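Local atomic coordinates of S-M checkpoint control protein rad4 (Schizosaccharomyces pombe, PDB entry 4BMD), a protein that is essential for DNA replication and for the checkpoint that couples S and M phases, engaging both phosphorylated sites of a Crb2 dimer through its first two BRCT domains. Residues 13-25 with 41-55. Sequence-based numbering, arbitrary orientation.
Sequences FKNLTFYLYEFPN and QISEFLSSTIDFVVI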
ATOM      1  N   PHE A  13      11.464  10.561 -15.088  1.00 68.68           N
ATOM      2  CA  PHE A  13      12.029  11.212 -13.911  1.00 65.23           C
ATOM      3  C   PHE A  13      13.119  12.214 -14.278  1.00 70.13           C
ATOM      4  O   PHE A  13      14.105  12.362 -13.556  1.00 70.58           O
ATOM      5  CB  PHE A  13      12.575  10.164 -12.938  1.00 59.78           C
ATOM      6  CG  PHE A  13      11.516   9.285 -12.337  1.00 61.64           C
ATOM      7  CD1 PHE A  13      10.288   9.811 -11.969  1.00 56.16           C
ATOM      8  CD2 PHE A  13      11.744   7.930 -12.150  1.00 64.64           C
ATOM      9  CE1 PHE A  13       9.309   9.004 -11.418  1.00 51.82           C
ATOM     10  CE2 PHE A  13      10.768   7.118 -11.601  1.00 52.07           C
ATOM     11  CZ  PHE A  13       9.549   7.656 -11.234  1.00 54.24           C
ATOM     12  N   LYS A  14      12.936  12.901 -15.400  1.00 77.47           N
ATOM     13  CA  LYS A  14      13.899  13.897 -15.854  1.00 71.51           C
ATOM     14  C   LYS A  14      13.959  15.077 -14.890  1.00 73.97           C
ATOM     15  O   LYS A  14      12.934  15.512 -14.364  1.00 67.63           O
ATOM     16  CB  LYS A  14      13.544  14.385 -17.259  1.00 67.29           C
ATOM     17  N   ASN A  15      15.172  15.578 -14.659  1.00 72.44           N
ATOM     18  CA  ASN A  15      15.410  16.721 -13.775  1.00 73.17           C
ATOM     19  C   ASN A  15      14.968  16.489 -12.330  1.00 75.44           C
ATOM     20  O   ASN A  15      14.702  17.441 -11.593  1.00 69.36           O
ATOM     21  CB  ASN A  15      14.757  17.992 -14.331  1.00 83.49           C
ATOM     22  CG  ASN A  15      15.231  18.324 -15.732  1.00 88.10           C
ATOM     23  OD1 ASN A  15      16.365  18.025 -16.105  1.00 86.27           O
ATOM     24  ND2 ASN A  15      14.360  18.948 -16.517  1.00 95.03           N
ATOM     25  N   LEU A  16      14.899  15.224 -11.927  1.00 68.90           N
ATOM     26  CA  LEU A  16      14.519  14.878 -10.562  1.00 53.29           C
ATOM     27  C   LEU A  16      15.653  14.162  -9.836  1.00 57.99           C
ATOM     28  O   LEU A  16      16.262  13.236 -10.373  1.00 52.98           O
ATOM     29  CB  LEU A  16      13.261  14.007 -10.553  1.00 52.84           C
ATOM     30  CG  LEU A  16      11.962  14.646 -11.049  1.00 56.47           C
ATOM     31  CD1 LEU A  16      10.794  13.690 -10.857  1.00 51.81           C
ATOM     32  CD2 LEU A  16      11.701  15.963 -10.339  1.00 47.61           C
ATOM     33  N   THR A  17      15.930  14.596  -8.612  1.00 55.39           N
ATOM     34  CA  THR A  17      16.955  13.963  -7.793  1.00 49.63           C
ATOM     35  C   THR A  17      16.314  13.268  -6.596  1.00 49.83           C
ATOM     36  O   THR A  17      15.474  13.848  -5.905  1.00 43.57           O
ATOM     37  CB  THR A  17      17.998  14.981  -7.299  1.00 43.52           C
ATOM     38  OG1 THR A  17      18.445  15.781  -8.401  1.00 59.98           O
ATOM     39  CG2 THR A  17      19.189  14.266  -6.678  1.00 48.78           C
ATOM     40  N   PHE A  18      16.712  12.023  -6.358  1.00 43.52           N
ATOM     41  CA  PHE A  18      16.117  11.220  -5.297  1.00 39.35           C
ATOM     42  C   PHE A  18      17.110  10.897  -4.186  1.00 44.58           C
ATOM     43  O   PHE A  18      18.306  10.743  -4.429  1.00 46.21           O
ATOM     44  CB  PHE A  18      15.536   9.924  -5.871  1.00 39.07           C
ATOM     45  CG  PHE A  18      14.406  10.143  -6.836  1.00 49.73           C
ATOM     46  CD1 PHE A  18      14.655  10.334  -8.185  1.00 49.48           C
ATOM     47  CD2 PHE A  18      13.094  10.155  -6.393  1.00 47.24           C
ATOM     48  CE1 PHE A  18      13.617  10.536  -9.075  1.00 54.61           C
ATOM     49  CE2 PHE A  18      12.051  10.357  -7.279  1.00 42.49           C
ATOM     50  CZ  PHE A  18      12.313  10.548  -8.621  1.00 47.91           C
ATOM     51  N   TYR A  19      16.594  10.795  -2.967  1.00 41.52           N
ATOM     52  CA  TYR A  19      17.395  10.439  -1.803  1.00 37.04           C
ATOM     53  C   TYR A  19      16.849   9.155  -1.188  1.00 41.29           C
ATOM     54  O   TYR A  19      15.741   9.138  -0.652  1.00 41.62           O
ATOM     55  CB  TYR A  19      17.370  11.581  -0.785  1.00 30.03           C
ATOM     56  CG  TYR A  19      17.992  11.261   0.559  1.00 39.86           C
ATOM     57  CD1 TYR A  19      19.353  11.429   0.774  1.00 35.37           C
ATOM     58  CD2 TYR A  19      17.211  10.816   1.621  1.00 40.31           C
ATOM     59  CE1 TYR A  19      19.922  11.148   2.004  1.00 38.92           C
ATOM     60  CE2 TYR A  19      17.771  10.533   2.852  1.00 38.26           C
ATOM     61  CZ  TYR A  19      19.126  10.700   3.039  1.00 42.75           C
ATOM     62  OH  TYR A  19      19.684  10.420   4.267  1.00 41.28           O
ATOM     63  N   LEU A  20      17.628   8.081  -1.273  1.00 40.55           N
ATOM     64  CA  LEU A  20      17.199   6.779  -0.776  1.00 32.46           C
ATOM     65  C   LEU A  20      17.637   6.581   0.672  1.00 38.29           C
ATOM     66  O   LEU A  20      18.826   6.632   0.981  1.00 46.19           O
ATOM     67  CB  LEU A  20      17.762   5.663  -1.656  1.00 33.35           C
ATOM     68  CG  LEU A  20      17.630   5.873  -3.167  1.00 35.51           C
ATOM     69  CD1 LEU A  20      18.199   4.683  -3.926  1.00 50.44           C
ATOM     70  CD2 LEU A  20      16.183   6.127  -3.565  1.00 37.94           C
ATOM     71  N   TYR A  21      16.671   6.345   1.554  1.00 34.27           N
ATOM     72  CA  TYR A  21      16.945   6.276   2.986  1.00 38.02           C
ATOM     73  C   TYR A  21      16.835   4.866   3.560  1.00 44.43           C
ATOM     74  O   TYR A  21      15.792   4.226   3.457  1.00 46.41           O
ATOM     75  CB  TYR A  21      16.009   7.220   3.745  1.00 32.10           C
ATOM     76  CG  TYR A  21      16.190   7.193   5.245  1.00 41.23           C
ATOM     77  CD1 TYR A  21      17.251   7.858   5.848  1.00 37.36           C
ATOM     78  CD2 TYR A  21      15.293   6.512   6.058  1.00 34.20           C
ATOM     79  CE1 TYR A  21      17.418   7.840   7.221  1.00 31.04           C
ATOM     80  CE2 TYR A  21      15.449   6.491   7.432  1.00 41.06           C
ATOM     81  CZ  TYR A  21      16.513   7.155   8.008  1.00 44.66           C
ATOM     82  OH  TYR A  21      16.673   7.134   9.374  1.00 50.33           O
ATOM     83  N   GLU A  22      17.925   4.401   4.168  1.00 39.89           N
ATOM     84  CA  GLU A  22      17.969   3.115   4.871  1.00 34.46           C
ATOM     85  C   GLU A  22      17.505   1.910   4.056  1.00 36.72           C
ATOM     86  O   GLU A  22      16.862   1.006   4.587  1.00 48.13           O
ATOM     87  CB  GLU A  22      17.192   3.189   6.189  1.00 44.04           C
ATOM     88  CG  GLU A  22      17.869   4.030   7.258  1.00 52.86           C
ATOM     89  CD  GLU A  22      19.242   3.507   7.629  1.00 64.96           C
ATOM     90  OE1 GLU A  22      19.321   2.425   8.249  1.00 74.60           O
ATOM     91  OE2 GLU A  22      20.244   4.178   7.301  1.00 66.24           O
ATOM     92  N   PHE A  23      17.832   1.897   2.768  1.00 31.52           N
ATOM     93  CA  PHE A  23      17.585   0.722   1.944  1.00 42.01           C
ATOM     94  C   PHE A  23      18.751  -0.251   2.082  1.00 51.17           C
ATOM     95  O   PHE A  23      19.898   0.170   2.229  1.00 50.49           O
ATOM     96  CB  PHE A  23      17.402   1.114   0.478  1.00 38.12           C
ATOM     97  CG  PHE A  23      16.020   1.597   0.145  1.00 47.85           C
ATOM     98  CD1 PHE A  23      15.027   0.700  -0.216  1.00 44.94           C
ATOM     99  CD2 PHE A  23      15.714   2.948   0.181  1.00 42.02           C
ATOM    100  CE1 PHE A  23      13.755   1.139  -0.527  1.00 47.18           C
ATOM    101  CE2 PHE A  23      14.443   3.394  -0.131  1.00 39.91           C
ATOM    102  CZ  PHE A  23      13.463   2.489  -0.486  1.00 49.04           C
ATOM    103  N   PRO A  24      18.461  -1.561   2.047  1.00 60.33           N
ATOM    104  CA  PRO A  24      19.527  -2.567   2.087  1.00 59.44           C
ATOM    105  C   PRO A  24      20.360  -2.505   0.812  1.00 56.72           C
ATOM    106  O   PRO A  24      19.827  -2.149  -0.239  1.00 51.68           O
ATOM    107  CB  PRO A  24      18.759  -3.889   2.166  1.00 45.71           C
ATOM    108  CG  PRO A  24      17.428  -3.589   1.568  1.00 60.86           C
ATOM    109  CD  PRO A  24      17.124  -2.173   1.955  1.00 61.03           C
ATOM    110  N   ASN A  25      21.643  -2.845   0.914  1.00 61.15           N
ATOM    111  CA  ASN A  25      22.587  -2.710  -0.197  1.00 58.79           C
ATOM    112  C   ASN A  25      22.120  -3.322  -1.516  1.00 62.86           C
ATOM    113  O   ASN A  25      22.326  -2.742  -2.583  1.00 56.92           O
ATOM    114  CB  ASN A  25      23.953  -3.281   0.190  1.00 58.27           C
ATOM    115  CG  ASN A  25      24.661  -2.441   1.233  1.00 63.40           C
ATOM    116  OD1 ASN A  25      24.436  -1.235   1.331  1.00 61.03           O
ATOM    117  ND2 ASN A  25      25.526  -3.074   2.018  1.00 63.56           N
ATOM    118  N   GLN A  41      18.186  11.160 -11.066  1.00 49.67           N
ATOM    119  CA  GLN A  41      19.490  11.111 -10.415  1.00 55.53           C
ATOM    120  C   GLN A  41      19.342  10.810  -8.928  1.00 48.79           C
ATOM    121  O   GLN A  41      18.263  10.969  -8.359  1.00 52.32           O
ATOM    122  CB  GLN A  41      20.249  12.424 -10.617  1.00 62.23           C
ATOM    123  CG  GLN A  41      20.643  12.696 -12.058  1.00 64.20           C
ATOM    124  CD  GLN A  41      21.465  13.961 -12.205  1.00 74.05           C
ATOM    125  OE1 GLN A  41      21.762  14.639 -11.221  1.00 69.15           O
ATOM    126  NE2 GLN A  41      21.837  14.285 -13.438  1.00 84.39           N
ATOM    127  N   ILE A  42      20.430  10.373  -8.302  1.00 43.22           N
ATOM    128  CA  ILE A  42      20.403   9.995  -6.895  1.00 49.61           C
ATOM    129  C   ILE A  42      21.551  10.628  -6.111  1.00 48.12           C
ATOM    130  O   ILE A  42      22.708  10.570  -6.526  1.00 56.92           O
ATOM    131  CB  ILE A  42      20.452   8.461  -6.724  1.00 46.99           C
ATOM    132  CG1 ILE A  42      19.238   7.814  -7.390  1.00 52.14           C
ATOM    133  CG2 ILE A  42      20.517   8.083  -5.251  1.00 43.19           C
ATOM    134  CD1 ILE A  42      19.126   6.333  -7.145  1.00 68.20           C
ATOM    135  N   SER A  43      21.218  11.233  -4.975  1.00 40.71           N
ATOM    136  CA  SER A  43      22.218  11.829  -4.098  1.00 34.05           C
ATOM    137  C   SER A  43      22.145  11.222  -2.703  1.00 43.15           C
ATOM    138  O   SER A  43      21.066  10.869  -2.226  1.00 45.26           O
ATOM    139  CB  SER A  43      22.023  13.345  -4.018  1.00 40.22           C
ATOM    140  OG  SER A  43      22.914  13.922  -3.078  1.00 38.71           O
ATOM    141  N   GLU A  44      23.295  11.102  -2.049  1.00 34.25           N
ATOM    142  CA  GLU A  44      23.341  10.570  -0.693  1.00 35.56           C
ATOM    143  C   GLU A  44      23.355  11.696   0.334  1.00 45.60           C
ATOM    144  O   GLU A  44      23.575  11.466   1.524  1.00 41.03           O
ATOM    145  CB  GLU A  44      24.553   9.656  -0.508  1.00 40.51           C
ATOM    146  CG  GLU A  44      24.532   8.427  -1.403  1.00 49.91           C
ATOM    147  CD  GLU A  44      25.652   7.451  -1.096  1.00 46.38           C
ATOM    148  OE1 GLU A  44      26.410   7.690  -0.134  1.00 46.69           O
ATOM    149  OE2 GLU A  44      25.772   6.440  -1.820  1.00 52.75           O
ATOM    150  N   PHE A  45      23.112  12.916  -0.134  1.00 38.45           N
ATOM    151  CA  PHE A  45      23.065  14.075   0.745  1.00 35.75           C
ATOM    152  C   PHE A  45      21.711  14.760   0.658  1.00 42.13           C
ATOM    153  O   PHE A  45      21.095  14.809  -0.408  1.00 34.44           O
ATOM    154  CB  PHE A  45      24.157  15.078   0.375  1.00 38.29           C
ATOM    155  CG  PHE A  45      25.484  14.450   0.079  1.00 37.30           C
ATOM    156  CD1 PHE A  45      26.260  13.923   1.096  1.00 31.84           C
ATOM    157  CD2 PHE A  45      25.961  14.396  -1.218  1.00 35.46           C
ATOM    158  CE1 PHE A  45      27.483  13.346   0.823  1.00 36.12           C
ATOM    159  CE2 PHE A  45      27.183  13.822  -1.497  1.00 36.63           C
ATOM    160  CZ  PHE A  45      27.945  13.300  -0.477  1.00 33.47           C
ATOM    161  N   LEU A  46      21.252  15.291   1.784  1.00 31.62           N
ATOM    162  CA  LEU A  46      20.044  16.099   1.805  1.00 38.03           C
ATOM    163  C   LEU A  46      20.389  17.549   1.480  1.00 48.55           C
ATOM    164  O   LEU A  46      21.146  18.194   2.206  1.00 34.60           O
ATOM    165  CB  LEU A  46      19.358  16.006   3.168  1.00 41.50           C
ATOM    166  CG  LEU A  46      18.773  14.644   3.538  1.00 45.38           C
ATOM    167  CD1 LEU A  46      18.204  14.669   4.950  1.00 34.59           C
ATOM    168  CD2 LEU A  46      17.707  14.235   2.533  1.00 33.80           C
ATOM    169  N   SER A  47      19.838  18.051   0.382  1.00 47.64           N
ATOM    170  CA  SER A  47      20.060  19.431  -0.030  1.00 46.17           C
ATOM    171  C   SER A  47      18.872  19.921  -0.847  1.00 51.00           C
ATOM    172  O   SER A  47      17.930  19.170  -1.091  1.00 55.78           O
ATOM    173  CB  SER A  47      21.341  19.549  -0.855  1.00 37.66           C
ATOM    174  OG  SER A  47      21.180  18.954  -2.131  1.00 37.69           O
ATOM    175  N   SER A  48      18.930  21.176  -1.280  1.00 54.36           N
ATOM    176  CA  SER A  48      17.849  21.772  -2.062  1.00 44.42           C
ATOM    177  C   SER A  48      17.641  21.056  -3.395  1.00 34.43           C
ATOM    178  O   SER A  48      16.587  21.180  -4.017  1.00 48.69           O
ATOM    179  CB  SER A  48      18.118  23.261  -2.296  1.00 56.89           C
ATOM    180  OG  SER A  48      19.378  23.462  -2.913  1.00 60.18           O
ATOM    181  N   THR A  49      18.652  20.307  -3.825  1.00 39.53           N
ATOM    182  CA  THR A  49      18.584  19.549  -5.068  1.00 50.00           C
ATOM    183  C   THR A  49      17.558  18.419  -4.975  1.00 55.01           C
ATOM    184  O   THR A  49      16.878  18.103  -5.954  1.00 56.41           O
ATOM    185  CB  THR A  49      19.963  18.956  -5.430  1.00 50.70           C
ATOM    186  OG1 THR A  49      20.937  20.006  -5.483  1.00 54.94           O
ATOM    187  CG2 THR A  49      19.913  18.249  -6.776  1.00 48.21           C
ATOM    188  N   ILE A  50      17.448  17.823  -3.790  1.00 47.60           N
ATOM    189  CA  ILE A  50      16.556  16.688  -3.565  1.00 48.34           C
ATOM    190  C   ILE A  50      15.094  17.013  -3.868  1.00 48.17           C
ATOM    191  O   ILE A  50      14.544  17.989  -3.356  1.00 39.63           O
ATOM    192  CB  ILE A  50      16.663  16.170  -2.116  1.00 40.95           C
ATOM    193  CG1 ILE A  50      18.087  15.699  -1.821  1.00 40.28           C
ATOM    194  CG2 ILE A  50      15.671  15.040  -1.877  1.00 33.64           C
ATOM    195  CD1 ILE A  50      18.557  14.579  -2.725  1.00 38.93           C
ATOM    196  N   ASP A  51      14.475  16.187  -4.706  1.00 47.49           N
ATOM    197  CA  ASP A  51      13.067  16.353  -5.045  1.00 45.52           C
ATOM    198  C   ASP A  51      12.181  15.444  -4.200  1.00 47.94           C
ATOM    199  O   ASP A  51      11.119  15.856  -3.741  1.00 40.99           O
ATOM    200  CB  ASP A  51      12.831  16.078  -6.531  1.00 46.68           C
ATOM    201  CG  ASP A  51      13.498  17.102  -7.426  1.00 55.26           C
ATOM    202  OD1 ASP A  51      12.904  18.181  -7.637  1.00 57.20           O
ATOM    203  OD2 ASP A  51      14.612  16.828  -7.919  1.00 58.35           O
ATOM    204  N   PHE A  52      12.618  14.205  -4.000  1.00 43.04           N
ATOM    205  CA  PHE A  52      11.854  13.248  -3.208  1.00 37.84           C
ATOM    206  C   PHE A  52      12.751  12.411  -2.305  1.00 41.41           C
ATOM    207  O   PHE A  52      13.842  12.002  -2.703  1.00 36.70           O
ATOM    208  CB  PHE A  52      11.044  12.317  -4.114  1.00 38.96           C
ATOM    209  CG  PHE A  52       9.983  13.015  -4.913  1.00 43.19           C
ATOM    210  CD1 PHE A  52       8.749  13.298  -4.352  1.00 38.77           C
ATOM    211  CD2 PHE A  52      10.217  13.383  -6.228  1.00 46.85           C
ATOM    212  CE1 PHE A  52       7.769  13.939  -5.086  1.00 47.01           C
ATOM    213  CE2 PHE A  52       9.243  14.025  -6.968  1.00 44.48           C
ATOM    214  CZ  PHE A  52       8.016  14.304  -6.395  1.00 44.24           C
ATOM    215  N   VAL A  53      12.283  12.162  -1.087  1.00 34.19           N
ATOM    216  CA  VAL A  53      12.943  11.227  -0.186  1.00 36.69           C
ATOM    217  C   VAL A  53      12.210   9.892  -0.243  1.00 35.41           C
ATOM    218  O   VAL A  53      10.998   9.833  -0.037  1.00 34.89           O
ATOM    219  CB  VAL A  53      12.958  11.745   1.264  1.00 35.84           C
ATOM    220  CG1 VAL A  53      13.430  10.656   2.215  1.00 30.42           C
ATOM    221  CG2 VAL A  53      13.839  12.982   1.378  1.00 38.11           C
ATOM    222  N   VAL A  54      12.945   8.824  -0.532  1.00 35.52           N
ATOM    223  CA  VAL A  54      12.346   7.503  -0.677  1.00 30.23           C
ATOM    224  C   VAL A  54      12.638   6.602   0.522  1.00 37.44           C
ATOM    225  O   VAL A  54      13.788   6.445   0.935  1.00 38.23           O
ATOM    226  CB  VAL A  54      12.810   6.817  -1.974  1.00 31.49           C
ATOM    227  CG1 VAL A  54      12.059   5.510  -2.182  1.00 31.58           C
ATOM    228  CG2 VAL A  54      12.602   7.745  -3.161  1.00 32.99           C
ATOM    229  N   ILE A  55      11.579   6.015   1.073  1.00 37.99           N
ATOM    230  CA  ILE A  55      11.665   5.150   2.243  1.00 33.30           C
ATOM    231  C   ILE A  55      11.231   3.743   1.840  1.00 39.09           C
ATOM    232  O   ILE A  55      10.372   3.591   0.978  1.00 37.39           O
ATOM    233  CB  ILE A  55      10.722   5.667   3.355  1.00 39.19           C
ATOM    234  CG1 ILE A  55      10.960   7.158   3.603  1.00 41.18           C
ATOM    235  CG2 ILE A  55      10.892   4.883   4.644  1.00 38.23           C
ATOM    236  CD1 ILE A  55      12.351   7.486   4.084  1.00 39.84           C
TER
HETATM  237  O   HOH W   1      21.739  15.589  -8.517  1.00 57.99           O
HETATM  238  O   HOH W   2      20.627   8.186  -1.447  1.00 35.61           O
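Strand 17-20 runs between strands 41-42 and 52-55, parallel to both, its axis 4.7 Å from that of 52-55 at an angle of 32°. On one edge Phe-18 N donates to Gln-41 O and Phe-18 O accepts from Ser-43 N; on the other Tyr-19 N reaches Phe-52 O and Tyr-19 O takes Val-54 N. Asp-51 grips Thr-17 twice: its backbone N meets Thr-17 O at 2.8 Å, while its OD2 receives Thr-17 N at 2.7 Å on the anti side of the carboxylate. Leu-16 CD2 touches Asp-51 CG at 3.6 Å, the two side chains crossing at about a right angle. With chi1 at 171°, Tyr-19 swings its ring away from the backbone N and toward Leu-46. Leu-46 CD2 sits over the ring centre in a CH-pi contact, 3.4 Å from the centroid, with Val-53 CG1 at the ring edge and Ile-50 CD1 against Tyr-19 CB. Replacing this tyrosine by alanine would probably strip Leu-46 of its aromatic platform and let the connection through residues 44-49 shift. The opposite face carries Phe-18 and Phe-52, side by side with planes at 20° but slid apart, their closest atoms Phe-18 CE2 and Phe-52 CD2 at 3.7 Å. Leu-20 CD2 packs on Val-54 CB, and Phe-23 CZ on Val-54 CG1. In this third BRCT domain the 2-1-3-4 parallel sheet begins with the beta-alpha-beta unit 17-20, 25-36, 41-42. Helix 25-36 meets Phe-18 through Leu-35, Trp-76 of helix 74-82 meets Phe-18 and Phe-52, and strand 71-73 pairs with 52-55.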